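Local structure of putative polyketide cyclase SMa1630 (Sinorhizobium meliloti 1021, 4U13) at residues 5-10 against 68-73; 11-16 against 92-97; 58-63 against 82-87. The protein is of unproven function but is probably a polyketide cyclase-like protein of the SnoaL-like family in the NTF2 clan. All blocks are in the same frame, centred on the assembly; numbering follows the deposited sequence.

Three contacts sample an NTF2-like alpha+beta fold, two at its surface and one in its core. Interaction 1 involves the lead-in and first turn of helix 8-19, interaction 2 the turns that follow; their centres are about 9 Å apart, and they touch where Val10 packs on Phe96. Interaction 3 lies about 25 Å from interaction 1, centre to centre, across the chain's centre, yet both use strand 62-71. Buried interaction 2 meets interaction 3 where Tyr94 packs on Ala63. Along the chain both segments of interaction 3 fall between those of interaction 2, while interaction 1 crosses each of the others. The N-terminal helix and the end of helix 44-59 thus join one sheet at different places.

Interaction 1 (5-10 against 68-73); sequences DLPDIV and STVDGD
Contacts between carbon atoms carry most of this junction, in which the lead-in to helix 8-19 lies against the end of edge strand 62-71. Leu6 makes the closest approach. Its CG lies anti to the carbonyl carbon, and chi2 of 176° carries CD1 on along the chain and leaves CD2 as the branch set against Ser68, with CD2 of Leu6 3.5 Å from CB of Ser68, tighter than usual carbon packing. The other apolar pair meets tip to tip: CD of the Pro7 ring faces CG2 of Val70 at 4.0 Å. Val70 places CG1 anti to its own backbone N (chi1 -174°), leaving CG2 as the branch that turns to the proline. Pro7 is itself the N-cap residue of helix 8-19, so this touch falls exactly where the helix starts.

Polar groups border the contact without bonding across it. The hydroxyl of Ser68 sits in the crowded position between backbone N and carbonyl carbon (chi1 66°), and its OG rests 3.8 Å from CB of Asp5 and 3.7 Å from CD2 of Leu6, in both cases against carbon. The carboxylate of Asp5 is engaged elsewhere, OD2 accepting a weak hydrogen bond from the backbone N of Gln2. Phe1 and Val77 of strand 74-82 each touch both Leu6 and Ser68, so that the buried leucine is enclosed by more than the edge strand alone.

The two segments bury just 168 Å² between them, and the backbones stay well apart, with CA of Leu6 7.1 Å from CA of Ser68. Without a directional bond between the segments, the contact rests on shape complementarity, one leucine branch against a serine and one proline ring against a valine methyl, with Val77 and Phe1 sharing in the packing.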
loop_
_atom_site.group_PDB
_atom_site.type_symbol
_atom_site.label_atom_id
_atom_site.label_comp_id
_atom_site.label_asym_id
_atom_site.label_seq_id
_atom_site.Cartn_x
_atom_site.Cartn_y
_atom_site.Cartn_z
ATOM N N ASP A 5 -6.439 -12.138 0.766
ATOM C CA ASP A 5 -7.891 -12.413 0.796
ATOM C C ASP A 5 -8.600 -11.820 -0.395
ATOM O O ASP A 5 -9.736 -12.187 -0.653
ATOM C CB ASP A 5 -8.584 -11.847 2.046
ATOM C CG ASP A 5 -8.020 -12.402 3.348
ATOM O OD1 ASP A 5 -7.141 -13.280 3.304
ATOM O OD2 ASP A 5 -8.451 -11.960 4.433
ATOM N N LEU A 6 -7.957 -10.889 -1.094
ATOM C CA LEU A 6 -8.594 -10.204 -2.209
ATOM C C LEU A 6 -8.242 -10.888 -3.489
ATOM O O LEU A 6 -7.183 -11.449 -3.577
ATOM C CB LEU A 6 -8.120 -8.757 -2.258
ATOM C CG LEU A 6 -8.622 -7.879 -1.103
ATOM C CD1 LEU A 6 -8.039 -6.467 -1.127
ATOM C CD2 LEU A 6 -10.137 -7.829 -1.152
ATOM N N PRO A 7 -9.156 -10.905 -4.466
ATOM C CA PRO A 7 -8.785 -11.293 -5.842
ATOM C C PRO A 7 -7.607 -10.435 -6.356
ATOM O O PRO A 7 -7.511 -9.248 -6.037
ATOM C CB PRO A 7 -10.038 -10.987 -6.669
ATOM C CG PRO A 7 -11.152 -10.830 -5.711
ATOM C CD PRO A 7 -10.588 -10.592 -4.331
ATOM N N ASP A 8 -6.714 -11.005 -7.153
ATOM C CA ASP A 8 -5.558 -10.237 -7.618
ATOM C C ASP A 8 -5.938 -8.872 -8.195
ATOM O O ASP A 8 -5.244 -7.893 -7.988
ATOM C CB ASP A 8 -4.804 -11.006 -8.692
ATOM C CG ASP A 8 -3.989 -12.120 -8.122
ATOM O OD1 ASP A 8 -3.675 -12.040 -6.919
ATOM O OD2 ASP A 8 -3.662 -13.069 -8.869
ATOM N N ILE A 9 -7.021 -8.837 -8.955
ATOM C CA ILE A 9 -7.381 -7.646 -9.665
ATOM C C ILE A 9 -7.853 -6.499 -8.736
ATOM O O ILE A 9 -7.584 -5.337 -9.004
ATOM C CB ILE A 9 -8.408 -7.944 -10.768
ATOM C CG1 ILE A 9 -8.510 -6.760 -11.737
ATOM C CG2 ILE A 9 -9.760 -8.246 -10.166
ATOM C CD1 ILE A 9 -7.235 -6.522 -12.524
ATOM N N VAL A 10 -8.564 -6.830 -7.659
ATOM C CA VAL A 10 -8.990 -5.856 -6.685
ATOM C C VAL A 10 -7.742 -5.308 -6.000
ATOM O O VAL A 10 -7.592 -4.106 -5.734
ATOM C CB VAL A 10 -9.913 -6.499 -5.665
ATOM C CG1 VAL A 10 -10.144 -5.566 -4.492
ATOM C CG2 VAL A 10 -11.231 -6.863 -6.327
ATOM N N SER A 68 -12.878 -7.860 3.787
ATOM C CA SER A 68 -13.459 -8.228 2.519
ATOM C C SER A 68 -14.238 -9.554 2.577
ATOM O O SER A 68 -13.987 -10.380 3.431
ATOM C CB SER A 68 -12.348 -8.360 1.500
ATOM O OG SER A 68 -11.506 -9.454 1.847
ATOM N N THR A 69 -15.193 -9.701 1.666
ATOM C CA THR A 69 -15.921 -10.936 1.456
ATOM C C THR A 69 -16.139 -11.062 -0.073
ATOM O O THR A 69 -16.445 -10.092 -0.745
ATOM C CB THR A 69 -17.290 -10.957 2.225
ATOM O OG1 THR A 69 -18.175 -9.982 1.659
ATOM C CG2 THR A 69 -17.124 -10.628 3.729
ATOM N N VAL A 70 -15.947 -12.252 -0.614
ATOM C CA VAL A 70 -16.170 -12.493 -2.037
ATOM C C VAL A 70 -17.453 -13.319 -2.146
ATOM O O VAL A 70 -17.691 -14.204 -1.351
ATOM C CB VAL A 70 -14.939 -13.175 -2.718
ATOM C CG1 VAL A 70 -15.128 -13.287 -4.237
ATOM C CG2 VAL A 70 -13.649 -12.379 -2.473
ATOM N N ASP A 71 -18.349 -12.940 -3.034
ATOM C CA ASP A 71 -19.545 -13.756 -3.326
ATOM C C ASP A 71 -19.802 -13.790 -4.843
ATOM O O ASP A 71 -20.361 -12.840 -5.414
ATOM C CB ASP A 71 -20.792 -13.253 -2.563
ATOM N N GLY A 72 -19.346 -14.868 -5.486
ATOM C CA GLY A 72 -19.551 -15.093 -6.910
ATOM C C GLY A 72 -18.575 -14.263 -7.680
ATOM O O GLY A 72 -17.384 -14.244 -7.346
ATOM N N ASP A 73 -19.087 -13.579 -8.708
ATOM C CA ASP A 73 -18.310 -12.595 -9.480
ATOM C C ASP A 73 -18.110 -11.271 -8.711
ATOM O O ASP A 73 -17.363 -10.416 -9.177
ATOM C CB ASP A 73 -18.978 -12.310 -10.854
#

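Interaction 2 (11-16 against 92-97); sequences NMYFDA and LTYSFT
Tyr13 turns the face of its ring to the edge of Phe96, an edge-to-face pair with centroids 5.5 Å apart and planes at 70°. With CG anti to the backbone N (chi1 178°), the tyrosine side chain extends from helix 8-19 toward the sheet and crosses Phe96 at about a right angle. The phenylalanine's rim enters near the root of the tyrosine, where CE2 of Phe96 lies 3.9 Å from CG of Tyr13.

Phe14, the next residue on the helix, takes a different rotation (chi1 -75°), its CG anti to the carbonyl carbon, and fits obliquely between the two strand aromatics. CE2 of Phe14 touches CZ of Phe96 at 3.8 Å, while CZ of Phe14 sits over one face of Tyr94, 3.9 Å from CD2 of that tyrosine. Within the helix, CD2 of Tyr13 lies over the centre of the Phe14 ring, tying the two helix aromatics together.

The tyrosine tips are coupled through water. One molecule is hydrogen-bonded to OH of Tyr13 at 2.8 Å and to OH of Tyr94 at 2.9 Å, giving both buried side chains a polar partner within an otherwise carbon-lined interface. An alanine in place of Tyr13 would remove both the ring receiving the edge of Phe96 and one of the two hydroxyls that hold this water, and would probably loosen the helix against the sheet.

The four rings form an aromatic cluster across an 11.8 Å separation of the segment axes. Ile103 and Ile108 of strand 102-108 touch Phe96 and Tyr94, respectively, and Val77 and Pro65 touch Phe14. A helix laid against a curved mixed sheet is characteristic of the NTF2-like cone, here with an aromatic core; in this clan the interior commonly forms a pocket.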
loop_
_atom_site.group_PDB
_atom_site.type_symbol
_atom_site.label_atom_id
_atom_site.label_comp_id
_atom_site.label_asym_id
_atom_site.label_seq_id
_atom_site.Cartn_x
_atom_site.Cartn_y
_atom_site.Cartn_z
ATOM N N ASN A 11 -6.827 -6.186 -5.702
ATOM C CA ASN A 11 -5.573 -5.747 -5.109
ATOM C C ASN A 11 -4.750 -4.772 -5.979
ATOM O O ASN A 11 -4.071 -3.859 -5.474
ATOM C CB ASN A 11 -4.761 -6.965 -4.845
ATOM C CG ASN A 11 -3.960 -6.834 -3.619
ATOM O OD1 ASN A 11 -4.402 -7.280 -2.558
ATOM N ND2 ASN A 11 -2.776 -6.214 -3.735
HETATM N N MSE A 12 -4.817 -4.984 -7.288
HETATM C CA MSE A 12 -4.172 -4.104 -8.246
HETATM C C MSE A 12 -4.807 -2.724 -8.242
HETATM O O MSE A 12 -4.101 -1.730 -8.309
HETATM C CB MSE A 12 -4.283 -4.777 -9.608
HETATM C CG MSE A 12 -3.453 -4.084 -10.702
HETATM SE SE MSE A 12 -3.715 -4.963 -12.504
HETATM C CE MSE A 12 -3.177 -6.813 -11.953
ATOM N N TYR A 13 -6.139 -2.661 -8.167
ATOM C CA TYR A 13 -6.839 -1.415 -7.993
ATOM C C TYR A 13 -6.282 -0.594 -6.828
ATOM O O TYR A 13 -5.850 0.542 -7.017
ATOM C CB TYR A 13 -8.350 -1.633 -7.836
ATOM C CG TYR A 13 -9.040 -0.329 -7.618
ATOM C CD1 TYR A 13 -9.417 0.462 -8.685
ATOM C CD2 TYR A 13 -9.170 0.177 -6.349
ATOM C CE1 TYR A 13 -9.968 1.706 -8.483
ATOM C CE2 TYR A 13 -9.705 1.431 -6.116
ATOM C CZ TYR A 13 -10.102 2.186 -7.191
ATOM O OH TYR A 13 -10.654 3.446 -6.965
ATOM N N PHE A 14 -6.215 -1.172 -5.638
ATOM C CA PHE A 14 -5.805 -0.413 -4.456
ATOM C C PHE A 14 -4.340 -0.072 -4.445
ATOM O O PHE A 14 -3.966 0.970 -3.918
ATOM C CB PHE A 14 -6.148 -1.174 -3.181
ATOM C CG PHE A 14 -7.613 -1.121 -2.859
ATOM C CD1 PHE A 14 -8.172 0.048 -2.444
ATOM C CD2 PHE A 14 -8.426 -2.212 -3.049
ATOM C CE1 PHE A 14 -9.520 0.118 -2.156
ATOM C CE2 PHE A 14 -9.749 -2.164 -2.753
ATOM C CZ PHE A 14 -10.314 -0.967 -2.340
ATOM N N ASP A 15 -3.504 -0.908 -5.051
ATOM C CA ASP A 15 -2.028 -0.632 -5.130
ATOM C C ASP A 15 -1.757 0.565 -6.033
ATOM O O ASP A 15 -0.903 1.463 -5.745
ATOM C CB ASP A 15 -1.259 -1.818 -5.712
ATOM C CG ASP A 15 -1.087 -2.997 -4.707
ATOM O OD1 ASP A 15 -0.955 -2.754 -3.489
ATOM O OD2 ASP A 15 -1.049 -4.180 -5.137
ATOM N N ALA A 16 -2.530 0.586 -7.096
ATOM C CA ALA A 16 -2.430 1.646 -8.083
ATOM C C ALA A 16 -3.044 2.952 -7.616
ATOM O O ALA A 16 -2.461 4.007 -7.820
ATOM C CB ALA A 16 -3.109 1.202 -9.370
ATOM N N LEU A 92 -16.047 3.112 3.892
ATOM C CA LEU A 92 -16.905 2.912 2.717
ATOM C C LEU A 92 -16.826 1.490 2.221
ATOM O O LEU A 92 -15.844 0.817 2.441
ATOM C CB LEU A 92 -16.444 3.829 1.556
ATOM C CG LEU A 92 -16.751 5.311 1.728
ATOM C CD1 LEU A 92 -16.057 6.196 0.694
ATOM C CD2 LEU A 92 -18.265 5.479 1.667
ATOM N N THR A 93 -17.860 1.082 1.500
ATOM C CA THR A 93 -17.878 -0.203 0.863
ATOM C C THR A 93 -17.667 -0.065 -0.622
ATOM O O THR A 93 -18.419 0.610 -1.303
ATOM C CB THR A 93 -19.198 -0.965 1.133
ATOM O OG1 THR A 93 -19.329 -1.185 2.545
ATOM C CG2 THR A 93 -19.180 -2.342 0.416
ATOM N N TYR A 94 -16.604 -0.701 -1.090
ATOM C CA TYR A 94 -16.302 -0.805 -2.516
ATOM C C TYR A 94 -16.806 -2.157 -3.068
ATOM O O TYR A 94 -16.257 -3.204 -2.716
ATOM C CB TYR A 94 -14.779 -0.715 -2.718
ATOM C CG TYR A 94 -14.137 0.676 -2.630
ATOM C CD1 TYR A 94 -14.292 1.496 -1.487
ATOM C CD2 TYR A 94 -13.352 1.158 -3.679
ATOM C CE1 TYR A 94 -13.698 2.758 -1.402
ATOM C CE2 TYR A 94 -12.741 2.410 -3.612
ATOM C CZ TYR A 94 -12.908 3.210 -2.471
ATOM O OH TYR A 94 -12.284 4.438 -2.414
ATOM N N SER A 95 -17.824 -2.130 -3.923
ATOM C CA SER A 95 -18.336 -3.360 -4.542
ATOM C C SER A 95 -17.847 -3.513 -5.936
ATOM O O SER A 95 -18.237 -2.789 -6.810
ATOM C CB SER A 95 -19.873 -3.384 -4.578
ATOM O OG SER A 95 -20.374 -3.306 -3.261
ATOM N N PHE A 96 -17.019 -4.499 -6.147
ATOM C CA PHE A 96 -16.385 -4.697 -7.437
ATOM C C PHE A 96 -17.050 -5.863 -8.156
ATOM O O PHE A 96 -17.265 -6.913 -7.555
ATOM C CB PHE A 96 -14.938 -5.123 -7.243
ATOM C CG PHE A 96 -14.010 -4.061 -6.689
ATOM C CD1 PHE A 96 -13.898 -3.864 -5.292
ATOM C CD2 PHE A 96 -13.147 -3.347 -7.534
ATOM C CE1 PHE A 96 -12.998 -2.926 -4.775
ATOM C CE2 PHE A 96 -12.229 -2.444 -7.024
ATOM C CZ PHE A 96 -12.166 -2.221 -5.645
ATOM N N THR A 97 -17.319 -5.703 -9.443
ATOM C CA THR A 97 -17.734 -6.802 -10.295
ATOM C C THR A 97 -16.643 -7.064 -11.292
ATOM O O THR A 97 -16.194 -6.167 -12.003
ATOM C CB THR A 97 -19.038 -6.494 -11.034
ATOM O OG1 THR A 97 -20.006 -6.047 -10.069
ATOM C CG2 THR A 97 -19.564 -7.716 -11.735
HETATM O O HOH W 1 -10.262 4.689 -4.466
#

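Interaction 3 (58-63 against 82-87); sequences AASYVA and SGRFPG
Two nearly linear backbone bonds lead this contact. N of Val62 gives its hydrogen to O of Ser82 at 2.9 Å with an N-H...O angle of 162°, and N of Arg84, equally straight, gives its own to O of Ala59 at 3.0 Å, meeting that carbonyl in its plane on a lone pair. The return bond, from N of Ser82 to O of Val62 at 3.0 Å, makes Val62 and Ser82 an antiparallel hydrogen-bonded pair, with both side chains on the same face of the sheet.

Arg84 adds a weaker grip through its side chain. CG starts anti to the backbone N, and a bend at chi3 (45°) folds the chain back over the end of helix 44-59. NH1 of Arg84 then makes a weak hydrogen bond to OG of Ser60, 3.4 Å away at the edge of the guanidinium, and another to O of Lys57, while C of Ala59 lies over one guanidinium face. The charge thus sits among carbonyl oxygens at the helix C-terminus, where the helix dipole would probably favour it.

Farther out, CA of Tyr61 makes a CA-H...O contact with O of Ser82 at 3.1 Å, and CB of Ala59 meets CD2 of Phe85 at 4.0 Å. The Tyr61 ring leads away toward helix 44-59, touching Trp52 and Ala55 and making a cation-pi contact with Lys56. Gly83 suits the close backbones: a CB there would clash with O of Ala59.

Ser60, the first residue after the helix, has positive phi and lets the chain turn toward strand 62-71. Opposite Ala59, Arg84 centres an inverse gamma turn. The arrangement is a helix-to-strand connection paired with the loop of a neighbouring beta-hairpin, strands 74-82 and 90-99, at the surface of the SnoaL-like fold.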
loop_
_atom_site.group_PDB
_atom_site.type_symbol
_atom_site.label_atom_id
_atom_site.label_comp_id
_atom_site.label_asym_id
_atom_site.label_seq_id
_atom_site.Cartn_x
_atom_site.Cartn_y
_atom_site.Cartn_z
ATOM N N ALA A 58 -8.876 16.838 -5.512
ATOM C CA ALA A 58 -9.854 17.321 -4.549
ATOM C C ALA A 58 -9.429 16.975 -3.130
ATOM O O ALA A 58 -9.457 17.861 -2.277
ATOM C CB ALA A 58 -11.228 16.731 -4.813
ATOM N N ALA A 59 -9.017 15.730 -2.865
ATOM C CA ALA A 59 -8.806 15.369 -1.464
ATOM C C ALA A 59 -7.458 14.756 -1.050
ATOM O O ALA A 59 -7.221 14.598 0.172
ATOM C CB ALA A 59 -9.944 14.503 -0.990
ATOM N N SER A 60 -6.581 14.413 -2.014
ATOM C CA SER A 60 -5.320 13.692 -1.710
ATOM C C SER A 60 -5.570 12.521 -0.739
ATOM O O SER A 60 -4.907 12.380 0.291
ATOM C CB SER A 60 -4.325 14.664 -1.076
ATOM O OG SER A 60 -4.084 15.783 -1.921
ATOM N N TYR A 61 -6.560 11.707 -1.047
ATOM C CA TYR A 61 -7.029 10.687 -0.101
ATOM C C TYR A 61 -6.151 9.447 -0.092
ATOM O O TYR A 61 -5.495 9.150 -1.058
ATOM C CB TYR A 61 -8.450 10.229 -0.456
ATOM C CG TYR A 61 -8.529 9.555 -1.831
ATOM C CD1 TYR A 61 -8.748 10.302 -2.982
ATOM C CD2 TYR A 61 -8.358 8.185 -1.964
ATOM C CE1 TYR A 61 -8.792 9.709 -4.215
ATOM C CE2 TYR A 61 -8.441 7.562 -3.209
ATOM C CZ TYR A 61 -8.636 8.328 -4.356
ATOM O OH TYR A 61 -8.722 7.736 -5.634
ATOM N N VAL A 62 -6.257 8.700 0.994
ATOM C CA VAL A 62 -5.777 7.355 1.113
ATOM C C VAL A 62 -7.022 6.415 1.360
ATOM O O VAL A 62 -7.778 6.640 2.286
ATOM C CB VAL A 62 -4.753 7.340 2.294
ATOM C CG1 VAL A 62 -4.501 5.947 2.882
ATOM C CG2 VAL A 62 -3.422 7.980 1.883
ATOM N N ALA A 63 -7.225 5.385 0.522
ATOM C CA ALA A 63 -8.168 4.290 0.750
ATOM C C ALA A 63 -7.441 3.057 1.235
ATOM O O ALA A 63 -6.615 2.517 0.546
ATOM C CB ALA A 63 -8.919 3.943 -0.513
ATOM N N SER A 82 -9.429 8.445 3.980
ATOM C CA SER A 82 -8.878 9.432 4.849
ATOM C C SER A 82 -8.383 10.544 3.944
ATOM O O SER A 82 -7.767 10.261 2.918
ATOM C CB SER A 82 -7.702 8.746 5.562
ATOM O OG SER A 82 -7.261 9.501 6.655
ATOM N N GLY A 83 -8.596 11.804 4.319
ATOM C CA GLY A 83 -8.016 12.930 3.533
ATOM C C GLY A 83 -8.562 14.312 3.848
ATOM O O GLY A 83 -9.195 14.518 4.887
ATOM N N ARG A 84 -8.302 15.238 2.938
ATOM C CA ARG A 84 -8.737 16.623 3.039
ATOM C C ARG A 84 -10.164 16.737 2.431
ATOM O O ARG A 84 -10.348 17.082 1.268
ATOM C CB ARG A 84 -7.719 17.583 2.356
ATOM C CG ARG A 84 -8.046 19.089 2.483
ATOM C CD ARG A 84 -7.212 20.073 1.597
ATOM N NE ARG A 84 -7.069 19.618 0.189
ATOM C CZ ARG A 84 -6.096 18.814 -0.286
ATOM N NH1 ARG A 84 -6.091 18.449 -1.572
ATOM N NH2 ARG A 84 -5.121 18.363 0.512
ATOM N N PHE A 85 -11.160 16.441 3.256
ATOM C CA PHE A 85 -12.561 16.492 2.866
ATOM C C PHE A 85 -13.388 16.465 4.143
ATOM O O PHE A 85 -12.922 15.960 5.179
ATOM C CB PHE A 85 -12.938 15.334 1.909
ATOM C CG PHE A 85 -12.844 13.915 2.526
ATOM C CD1 PHE A 85 -13.902 13.363 3.282
ATOM C CD2 PHE A 85 -11.720 13.123 2.289
ATOM C CE1 PHE A 85 -13.793 12.084 3.811
ATOM C CE2 PHE A 85 -11.621 11.855 2.813
ATOM C CZ PHE A 85 -12.633 11.337 3.565
ATOM N N PRO A 86 -14.625 16.967 4.079
ATOM C CA PRO A 86 -15.412 17.128 5.304
ATOM C C PRO A 86 -15.750 15.802 5.904
ATOM O O PRO A 86 -16.241 14.905 5.203
ATOM C CB PRO A 86 -16.708 17.819 4.812
ATOM C CG PRO A 86 -16.377 18.432 3.457
ATOM C CD PRO A 86 -15.306 17.520 2.881
ATOM N N GLY A 87 -15.467 15.659 7.199
ATOM C CA GLY A 87 -15.817 14.436 7.928
ATOM C C GLY A 87 -14.834 13.291 7.917
ATOM O O GLY A 87 -15.108 12.265 8.536
#